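Alpha-hemoglobin stabilizing protein (Homo sapiens, PDB 1Z8U) binds free alpha-hemoglobin as a chaperone and keeps it from precipitating and aggregating during normal erythroid cell development. Local coordinates at residues 15-20 and 50-55; 9-14 and 67-72; 25-30 and 86-91. The protein carries 1 engineered substitution. All coordinates share one frame; numbering follows the deposited sequence.

Contact 1. Residues 15-20 and 50-55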
loop_
_atom_site.group_PDB
_atom_site.type_symbol
_atom_site.label_atom_id
_atom_site.label_comp_id
_atom_site.label_asym_id
_atom_site.label_seq_id
_atom_site.Cartn_x
_atom_site.Cartn_y
_atom_site.Cartn_z
ATOM N N LEU A 15 5.762 15.179 3.490
ATOM C CA LEU A 15 5.880 15.507 2.076
ATOM C C LEU A 15 7.169 14.936 1.497
ATOM O O LEU A 15 7.277 14.706 0.291
ATOM C CB LEU A 15 5.831 17.026 1.892
ATOM C CG LEU A 15 4.503 17.660 2.312
ATOM C CD1 LEU A 15 4.631 19.172 2.335
ATOM C CD2 LEU A 15 3.407 17.226 1.349
ATOM N N LYS A 16 8.153 14.716 2.359
ATOM C CA LYS A 16 9.406 14.148 1.903
ATOM C C LYS A 16 9.142 12.656 1.792
ATOM O O LYS A 16 9.442 12.023 0.773
ATOM C CB LYS A 16 10.527 14.418 2.913
ATOM C CG LYS A 16 11.920 14.135 2.356
ATOM C CD LYS A 16 13.023 14.489 3.341
ATOM C CE LYS A 16 14.395 14.331 2.695
ATOM N NZ LYS A 16 14.621 12.950 2.175
ATOM N N GLU A 17 8.559 12.111 2.854
ATOM C CA GLU A 17 8.212 10.696 2.912
ATOM C C GLU A 17 7.276 10.359 1.751
ATOM O O GLU A 17 7.374 9.292 1.153
ATOM C CB GLU A 17 7.535 10.386 4.257
ATOM C CG GLU A 17 8.427 10.684 5.476
ATOM C CD GLU A 17 7.672 10.717 6.803
ATOM O OE1 GLU A 17 8.319 10.926 7.855
ATOM O OE2 GLU A 17 6.437 10.541 6.796
ATOM N N PHE A 18 6.383 11.286 1.424
ATOM C CA PHE A 18 5.436 11.083 0.338
ATOM C C PHE A 18 6.129 11.053 -1.022
ATOM O O PHE A 18 5.671 10.382 -1.955
ATOM C CB PHE A 18 4.379 12.189 0.345
ATOM C CG PHE A 18 3.232 11.928 -0.586
ATOM C CD1 PHE A 18 2.345 10.883 -0.336
ATOM C CD2 PHE A 18 3.049 12.706 -1.717
ATOM C CE1 PHE A 18 1.296 10.619 -1.199
ATOM C CE2 PHE A 18 2.002 12.456 -2.592
ATOM C CZ PHE A 18 1.123 11.408 -2.333
ATOM N N SER A 19 7.236 11.780 -1.138
ATOM C CA SER A 19 7.969 11.827 -2.396
ATOM C C SER A 19 8.771 10.565 -2.638
ATOM O O SER A 19 8.826 10.070 -3.760
ATOM C CB SER A 19 8.888 13.043 -2.433
ATOM O OG SER A 19 8.129 14.222 -2.616
ATOM N N VAL A 20 9.405 10.041 -1.595
ATOM C CA VAL A 20 10.165 8.815 -1.777
ATOM C C VAL A 20 9.159 7.727 -2.159
ATOM O O VAL A 20 9.468 6.834 -2.952
ATOM C CB VAL A 20 10.946 8.409 -0.503
ATOM C CG1 VAL A 20 10.048 8.420 0.706
ATOM C CG2 VAL A 20 11.529 7.036 -0.693
ATOM N N ASN A 50 -4.527 10.699 8.027
ATOM C CA ASN A 50 -4.968 9.977 9.213
ATOM C C ASN A 50 -3.794 9.627 10.111
ATOM O O ASN A 50 -3.971 9.376 11.301
ATOM C CB ASN A 50 -5.716 8.706 8.816
ATOM C CG ASN A 50 -6.901 8.983 7.890
ATOM O OD1 ASN A 50 -7.696 8.084 7.593
ATOM N ND2 ASN A 50 -7.019 10.227 7.423
ATOM N N TYR A 51 -2.591 9.615 9.544
ATOM C CA TYR A 51 -1.398 9.303 10.324
ATOM C C TYR A 51 -0.979 10.510 11.143
ATOM O O TYR A 51 -0.957 10.459 12.372
ATOM C CB TYR A 51 -0.227 8.893 9.418
ATOM C CG TYR A 51 1.096 8.772 10.161
ATOM C CD1 TYR A 51 2.157 9.635 9.882
ATOM C CD2 TYR A 51 1.281 7.800 11.154
ATOM C CE1 TYR A 51 3.380 9.531 10.573
ATOM C CE2 TYR A 51 2.489 7.687 11.847
ATOM C CZ TYR A 51 3.537 8.551 11.552
ATOM O OH TYR A 51 4.745 8.421 12.210
ATOM N N TYR A 52 -0.634 11.589 10.446
ATOM C CA TYR A 52 -0.204 12.817 11.087
ATOM C C TYR A 52 -1.308 13.473 11.879
ATOM O O TYR A 52 -1.074 14.470 12.540
ATOM C CB TYR A 52 0.326 13.800 10.049
ATOM C CG TYR A 52 1.687 13.431 9.532
ATOM C CD1 TYR A 52 2.780 13.362 10.396
ATOM C CD2 TYR A 52 1.885 13.137 8.188
ATOM C CE1 TYR A 52 4.036 13.012 9.934
ATOM C CE2 TYR A 52 3.139 12.784 7.710
ATOM C CZ TYR A 52 4.209 12.727 8.587
ATOM O OH TYR A 52 5.459 12.417 8.112
ATOM N N ARG A 53 -2.513 12.918 11.812
ATOM C CA ARG A 53 -3.633 13.470 12.560
ATOM C C ARG A 53 -3.375 13.236 14.046
ATOM O O ARG A 53 -3.975 13.884 14.912
ATOM C CB ARG A 53 -4.934 12.796 12.145
ATOM C CG ARG A 53 -6.152 13.383 12.803
ATOM C CD ARG A 53 -7.211 13.668 11.765
ATOM N NE ARG A 53 -7.591 12.461 11.039
ATOM C CZ ARG A 53 -8.375 12.456 9.967
ATOM N NH1 ARG A 53 -8.859 13.601 9.497
ATOM N NH2 ARG A 53 -8.678 11.311 9.369
ATOM N N GLN A 54 -2.468 12.302 14.320
ATOM C CA GLN A 54 -2.077 11.949 15.680
ATOM C C GLN A 54 -0.737 12.601 15.994
ATOM O O GLN A 54 -0.276 12.567 17.129
ATOM C CB GLN A 54 -1.931 10.429 15.823
ATOM C CG GLN A 54 -3.089 9.619 15.254
ATOM C CD GLN A 54 -4.440 10.116 15.735
ATOM O OE1 GLN A 54 -4.650 10.316 16.931
ATOM N NE2 GLN A 54 -5.367 10.310 14.801
ATOM N N GLN A 55 -0.117 13.192 14.977
ATOM C CA GLN A 55 1.178 13.841 15.135
ATOM C C GLN A 55 1.068 15.354 15.274
ATOM O O GLN A 55 1.915 15.985 15.902
ATOM C CB GLN A 55 2.077 13.495 13.950
ATOM C CG GLN A 55 2.242 12.002 13.750
ATOM C CD GLN A 55 2.856 11.318 14.958
ATOM O OE1 GLN A 55 2.704 10.111 15.143
ATOM N NE2 GLN A 55 3.563 12.083 15.781
#

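Contact 2. Residues 9-14 and 67-72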
loop_
_atom_site.group_PDB
_atom_site.type_symbol
_atom_site.label_atom_id
_atom_site.label_comp_id
_atom_site.label_asym_id
_atom_site.label_seq_id
_atom_site.Cartn_x
_atom_site.Cartn_y
_atom_site.Cartn_z
ATOM N N ASP A 9 7.207 21.561 10.611
ATOM C CA ASP A 9 8.178 20.589 10.122
ATOM C C ASP A 9 7.521 19.225 9.891
ATOM O O ASP A 9 7.881 18.497 8.964
ATOM C CB ASP A 9 9.326 20.469 11.125
ATOM C CG ASP A 9 10.009 21.803 11.390
ATOM O OD1 ASP A 9 10.557 22.396 10.435
ATOM O OD2 ASP A 9 9.995 22.262 12.553
ATOM N N LEU A 10 6.557 18.891 10.742
ATOM C CA LEU A 10 5.825 17.635 10.637
ATOM C C LEU A 10 5.266 17.530 9.215
ATOM O O LEU A 10 5.432 16.519 8.538
ATOM C CB LEU A 10 4.677 17.632 11.650
ATOM C CG LEU A 10 4.062 16.303 12.086
ATOM C CD1 LEU A 10 5.053 15.551 12.968
ATOM C CD2 LEU A 10 2.768 16.564 12.847
ATOM N N ILE A 11 4.607 18.594 8.773
ATOM C CA ILE A 11 4.025 18.654 7.438
ATOM C C ILE A 11 5.113 18.526 6.368
ATOM O O ILE A 11 4.877 18.008 5.274
ATOM C CB ILE A 11 3.270 19.990 7.239
ATOM C CG1 ILE A 11 2.144 20.097 8.272
ATOM C CG2 ILE A 11 2.709 20.081 5.825
ATOM C CD1 ILE A 11 1.345 21.388 8.188
ATOM N N SER A 12 6.311 18.995 6.693
ATOM C CA SER A 12 7.422 18.928 5.757
ATOM C C SER A 12 7.926 17.489 5.637
ATOM O O SER A 12 8.305 17.045 4.550
ATOM C CB SER A 12 8.554 19.849 6.223
ATOM O OG SER A 12 9.458 20.131 5.163
ATOM N N ALA A 13 7.920 16.772 6.760
ATOM C CA ALA A 13 8.361 15.379 6.821
ATOM C C ALA A 13 7.481 14.472 5.968
ATOM O O ALA A 13 7.982 13.678 5.170
ATOM C CB ALA A 13 8.345 14.890 8.266
ATOM N N GLY A 14 6.169 14.594 6.147
ATOM C CA GLY A 14 5.236 13.783 5.391
ATOM C C GLY A 14 5.314 13.997 3.892
ATOM O O GLY A 14 4.975 13.113 3.108
ATOM N N LEU A 67 -3.325 19.978 9.229
ATOM C CA LEU A 67 -3.756 18.910 8.334
ATOM C C LEU A 67 -4.133 19.459 6.967
ATOM O O LEU A 67 -3.675 18.970 5.937
ATOM C CB LEU A 67 -4.957 18.177 8.932
ATOM C CG LEU A 67 -4.738 17.509 10.291
ATOM C CD1 LEU A 67 -6.015 16.815 10.721
ATOM C CD2 LEU A 67 -3.592 16.512 10.199
ATOM N N GLN A 68 -4.976 20.482 6.975
ATOM C CA GLN A 68 -5.447 21.113 5.750
ATOM C C GLN A 68 -4.309 21.592 4.852
ATOM O O GLN A 68 -4.436 21.562 3.629
ATOM C CB GLN A 68 -6.365 22.282 6.106
ATOM C CG GLN A 68 -7.202 22.804 4.963
ATOM C CD GLN A 68 -8.443 23.515 5.467
ATOM O OE1 GLN A 68 -8.353 24.471 6.239
ATOM N NE2 GLN A 68 -9.615 23.043 5.040
ATOM N N GLU A 69 -3.204 22.032 5.449
ATOM C CA GLU A 69 -2.073 22.500 4.656
ATOM C C GLU A 69 -1.364 21.284 4.075
ATOM O O GLU A 69 -0.937 21.290 2.920
ATOM C CB GLU A 69 -1.088 23.308 5.511
ATOM C CG GLU A 69 -0.101 24.135 4.681
ATOM C CD GLU A 69 1.169 24.501 5.437
ATOM O OE1 GLU A 69 1.064 25.006 6.576
ATOM O OE2 GLU A 69 2.275 24.288 4.888
ATOM N N LEU A 70 -1.241 20.239 4.889
ATOM C CA LEU A 70 -0.596 19.006 4.455
ATOM C C LEU A 70 -1.285 18.497 3.191
ATOM O O LEU A 70 -0.660 18.400 2.131
ATOM C CB LEU A 70 -0.677 17.943 5.559
ATOM C CG LEU A 70 -0.256 16.513 5.190
ATOM C CD1 LEU A 70 1.221 16.467 4.798
ATOM C CD2 LEU A 70 -0.536 15.600 6.371
ATOM N N ARG A 71 -2.573 18.180 3.307
ATOM C CA ARG A 71 -3.332 17.690 2.167
ATOM C C ARG A 71 -3.152 18.594 0.946
ATOM O O ARG A 71 -3.050 18.099 -0.178
ATOM C CB ARG A 71 -4.816 17.562 2.521
ATOM C CG ARG A 71 -5.702 17.298 1.317
ATOM C CD ARG A 71 -7.079 16.807 1.721
ATOM N NE ARG A 71 -7.119 15.351 1.822
ATOM C CZ ARG A 71 -8.154 14.656 2.284
ATOM N NH1 ARG A 71 -9.250 15.285 2.697
ATOM N NH2 ARG A 71 -8.095 13.329 2.331
ATOM N N GLN A 72 -3.110 19.911 1.165
ATOM C CA GLN A 72 -2.918 20.863 0.069
ATOM C C GLN A 72 -1.590 20.568 -0.625
ATOM O O GLN A 72 -1.494 20.614 -1.852
ATOM C CB GLN A 72 -2.872 22.310 0.579
ATOM C CG GLN A 72 -3.565 23.359 -0.275
ATOM C CD GLN A 72 -2.688 23.811 -1.444
ATOM O OE1 GLN A 72 -3.113 23.772 -2.602
ATOM N NE2 GLN A 72 -1.462 24.234 -1.146
#

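Contact 3. Residues 25-30 and 86-91. Engineered in segment 25-30: Ala30 (natural residue Pro).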
loop_
_atom_site.group_PDB
_atom_site.type_symbol
_atom_site.label_atom_id
_atom_site.label_comp_id
_atom_site.label_asym_id
_atom_site.label_seq_id
_atom_site.Cartn_x
_atom_site.Cartn_y
_atom_site.Cartn_z
ATOM N N GLN A 25 7.967 4.610 -7.364
ATOM C CA GLN A 25 6.989 3.909 -8.194
ATOM C C GLN A 25 7.495 3.574 -9.603
ATOM O O GLN A 25 7.983 4.443 -10.322
ATOM C CB GLN A 25 5.705 4.736 -8.291
ATOM C CG GLN A 25 5.044 5.009 -6.948
ATOM C CD GLN A 25 4.547 3.742 -6.259
ATOM O OE1 GLN A 25 3.858 2.919 -6.870
ATOM N NE2 GLN A 25 4.880 3.592 -4.978
ATOM N N VAL A 26 7.365 2.308 -9.990
ATOM C CA VAL A 26 7.798 1.839 -11.307
ATOM C C VAL A 26 6.596 1.601 -12.216
ATOM O O VAL A 26 5.974 0.543 -12.187
ATOM C CB VAL A 26 8.606 0.530 -11.187
ATOM C CG1 VAL A 26 9.996 0.828 -10.659
ATOM C CG2 VAL A 26 7.896 -0.436 -10.238
ATOM N N PHE A 27 6.283 2.590 -13.041
ATOM C CA PHE A 27 5.136 2.502 -13.934
ATOM C C PHE A 27 4.992 1.216 -14.733
ATOM O O PHE A 27 3.878 0.735 -14.912
ATOM C CB PHE A 27 5.108 3.706 -14.879
ATOM C CG PHE A 27 4.758 5.006 -14.204
ATOM C CD1 PHE A 27 4.451 5.047 -12.845
ATOM C CD2 PHE A 27 4.726 6.191 -14.928
ATOM C CE1 PHE A 27 4.118 6.248 -12.220
ATOM C CE2 PHE A 27 4.394 7.396 -14.312
ATOM C CZ PHE A 27 4.088 7.423 -12.956
ATOM N N ASN A 28 6.087 0.645 -15.219
ATOM C CA ASN A 28 5.965 -0.588 -15.997
ATOM C C ASN A 28 5.340 -1.698 -15.172
ATOM O O ASN A 28 5.047 -2.779 -15.685
ATOM C CB ASN A 28 7.324 -1.047 -16.531
ATOM C CG ASN A 28 7.584 -0.568 -17.947
ATOM O OD1 ASN A 28 6.760 -0.770 -18.838
ATOM N ND2 ASN A 28 8.734 0.062 -18.161
ATOM N N ASP A 29 5.125 -1.417 -13.891
ATOM C CA ASP A 29 4.535 -2.387 -12.981
ATOM C C ASP A 29 3.275 -1.837 -12.302
ATOM O O ASP A 29 3.163 -1.868 -11.071
ATOM C CB ASP A 29 5.567 -2.796 -11.919
ATOM C CG ASP A 29 6.884 -3.255 -12.527
ATOM O OD1 ASP A 29 6.866 -4.150 -13.397
ATOM O OD2 ASP A 29 7.942 -2.722 -12.133
ATOM N N ALA A 30 2.331 -1.342 -13.102
ATOM C CA ALA A 30 1.087 -0.791 -12.567
ATOM C C ALA A 30 -0.164 -1.540 -13.030
ATOM O O ALA A 30 -1.017 -1.888 -12.213
ATOM C CB ALA A 30 0.968 0.680 -12.935
ATOM N N ARG A 86 -0.393 9.568 -16.193
ATOM C CA ARG A 86 -1.467 9.761 -17.148
ATOM C C ARG A 86 -0.854 9.642 -18.537
ATOM O O ARG A 86 -1.457 9.081 -19.452
ATOM C CB ARG A 86 -2.071 11.147 -16.972
ATOM C CG ARG A 86 -3.472 11.290 -17.518
ATOM C CD ARG A 86 -4.443 11.477 -16.375
ATOM N NE ARG A 86 -4.086 12.628 -15.552
ATOM C CZ ARG A 86 -4.698 12.949 -14.420
ATOM N NH1 ARG A 86 -5.698 12.204 -13.972
ATOM N NH2 ARG A 86 -4.308 14.014 -13.735
ATOM N N ASP A 87 0.357 10.175 -18.676
ATOM C CA ASP A 87 1.077 10.146 -19.943
ATOM C C ASP A 87 1.881 8.856 -20.081
ATOM O O ASP A 87 2.963 8.840 -20.666
ATOM C CB ASP A 87 2.006 11.362 -20.050
ATOM C CG ASP A 87 2.642 11.496 -21.429
ATOM O OD1 ASP A 87 1.893 11.539 -22.430
ATOM O OD2 ASP A 87 3.890 11.563 -21.512
ATOM N N PHE A 88 1.341 7.772 -19.539
ATOM C CA PHE A 88 1.989 6.473 -19.621
ATOM C C PHE A 88 1.030 5.558 -20.367
ATOM O O PHE A 88 1.361 4.423 -20.700
ATOM C CB PHE A 88 2.267 5.923 -18.220
ATOM C CG PHE A 88 3.177 4.729 -18.207
ATOM C CD1 PHE A 88 4.494 4.840 -18.642
ATOM C CD2 PHE A 88 2.719 3.492 -17.769
ATOM C CE1 PHE A 88 5.342 3.734 -18.642
ATOM C CE2 PHE A 88 3.558 2.381 -17.767
ATOM C CZ PHE A 88 4.871 2.502 -18.204
ATOM N N LEU A 89 -0.171 6.075 -20.620
ATOM C CA LEU A 89 -1.215 5.356 -21.345
ATOM C C LEU A 89 -0.939 5.481 -22.840
ATOM O O LEU A 89 -0.686 4.490 -23.526
ATOM C CB LEU A 89 -2.582 5.969 -21.031
ATOM C CG LEU A 89 -3.769 5.587 -21.923
ATOM C CD1 LEU A 89 -4.214 4.160 -21.620
ATOM C CD2 LEU A 89 -4.917 6.562 -21.685
ATOM N N LYS A 90 -1.000 6.718 -23.328
ATOM C CA LYS A 90 -0.754 7.039 -24.730
ATOM C C LYS A 90 0.582 6.480 -25.203
ATOM O O LYS A 90 0.662 5.835 -26.250
ATOM C CB LYS A 90 -0.767 8.560 -24.916
ATOM C CG LYS A 90 -0.105 9.060 -26.199
ATOM C CD LYS A 90 0.007 10.584 -26.203
ATOM C CE LYS A 90 0.766 11.090 -27.419
ATOM N NZ LYS A 90 0.840 12.578 -27.440
ATOM N N SER A 91 1.626 6.741 -24.427
ATOM C CA SER A 91 2.972 6.282 -24.745
ATOM C C SER A 91 3.077 4.759 -24.643
ATOM O O SER A 91 2.028 4.107 -24.449
ATOM C CB SER A 91 3.978 6.945 -23.798
ATOM O OG SER A 91 5.311 6.653 -24.175
#

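Contact 1. Residues 15-20 and 50-55
A polar link between two helices of the bundle joins Glu17, on helix 5-23, to Tyr52, on helix 34-52. The two side chains reach for each other from opposite directions. The phenol is the donor: Tyr52 OH bonds to Glu17 OE2 at 2.5 Å. This is very short, so the exact length is doubtful. Glu17 OE1 stands 3.2 Å from Tyr52 OH, but its angle is too poor for a second bond. OE2 sits at the edge of the ring, near its plane, and the carboxylate is turned only 20° from the ring. Glu17 has CG opposite its carbonyl carbon (chi1 -60°) and is extended beyond it, which carries the carboxylate out to the phenol.

The Tyr52 ring is also held from one face, where Tyr51 CD1 lies 3.6 Å above its centre. Leu10 and Ala13 of helix 5-23 touch its side chain too. Apolar side chains of another protein chain pack on Glu17, Tyr51 and Tyr52. The bond thus lies beside an intermolecular interface, probably the one with alpha-hemoglobin. A buried tyrosine bonded to a partly exposed glutamate ties two helices at the margin of this three-helix bundle.

Contact 2. Residues 9-14 and 67-72
Ile11 lies against Leu70 and Glu69, and its two branches divide the work. The CG2 methyl faces the backbone of helix 60-86, 3.7 Å from Leu70 CA and 4.0 Å from Leu70 CB. The other branch runs through CG1 to CD1. That methyl rests on the side chain of Glu69, 4.1 Å from Glu69 CB and 4.0 Å from Glu69 OE1. No hydrogen bond crosses between 9-14 and 67-72. The contact is van der Waals packing. It is apolar between Ile11 and Leu70, while Ile11 CD1 also meets the carboxylate end of Glu69, whose chain lies across Ile11 at about a right angle.

The torsions set this division. Ile11 CG2 is opposite the backbone N and CG1 opposite the carbonyl carbon, and chi2 of 179° stretches CD1 out toward Glu69. Leu70 keeps CG opposite its own backbone N (chi1 170°). Its CD1 then comes within 4.0 Å of Ile11 O, so this leucine touches backbone as well as side chain.

The helices come close here, with Ile11 CA and Leu70 CA 5.5 Å apart. Gly14 is buried and has no side chain; a CB there would point toward helix 60-86 and lie against Leu70 CD1. Ile11 and Leu70 are buried; Glu69 is partly exposed.

Further out, Glu69 touches Leu3, ahead of helix 5-23. On helix 34-52, Tyr52 packs against Leu10, Ala13 and Leu70. Helices 5-23 and 60-86 therefore meet directly through Ile11, and the third helix of the bundle joins both through Tyr52.

Contact 3. Residues 25-30 and 86-91
Phe27 meets Phe88 with its CB before its ring. That carbon sits over the middle of the Phe88 ring, 3.5 Å from the centroid and 11° off the normal, a CH-pi contact. The Phe27 ring continues past it in a T-shaped (edge-to-face) stack, with its edge toward the face of Phe88. The ring centroids are 5.3 Å apart and the planes meet at 59°, so the T is tilted. Within the stack, Phe27 CD2 approaches Phe88 CG at 3.9 Å.

The backbone of Phe27 takes part as well. Phe27 O lies 3.3 Å from Phe88 CE2, at the far end of the ring. Asn28 adds a lighter touch there: its OD1 is 3.8 Å from Phe88 CZ, with the amide standing steeply to the ring. Phe88 has CG opposite its backbone N (chi1 -168°), which swings the ring across to Phe27 and Asn28. Were Phe88 cut back to an alanine, Phe27 CB and its ring edge would probably lose the aromatic face they rest on, and a gap would be likely to open between the two segments.

Phe27 makes a second edge-to-face pair with Tyr85 of helix 60-86. The engineered Ala30, proline in nature, also touches Tyr85. Nearby, Gln25 NE2 bonds to Leu21 O and to an acidic side chain of another protein chain. Phe27 is thus the centre of a small aromatic group at the surface. It joins the loop after helix 5-23 to the tail leaving helix 60-86 at one end of the bundle.

In the fold
Contacts 1 and 2 are neighbours, with centres 7 Å apart, and both use helix 5-23. Contact 1 joins it to helix 34-52 and contact 2 to helix 60-86, so together they tie all three helices. In chain order, contact 1's second segment precedes contact 2's. Contact 3 lies at one end of the bundle, across the chain's centre from contact 2. Its centre is about 25 Å from that of contact 1 and about 27 Å from that of contact 2. Its segments alternate with those of the others. No other protein chain of the assembly touches contact 2. Contacts 1 and 3 are within reach of one, probably alpha-hemoglobin, which thus comes near both the middle and one end of the bundle.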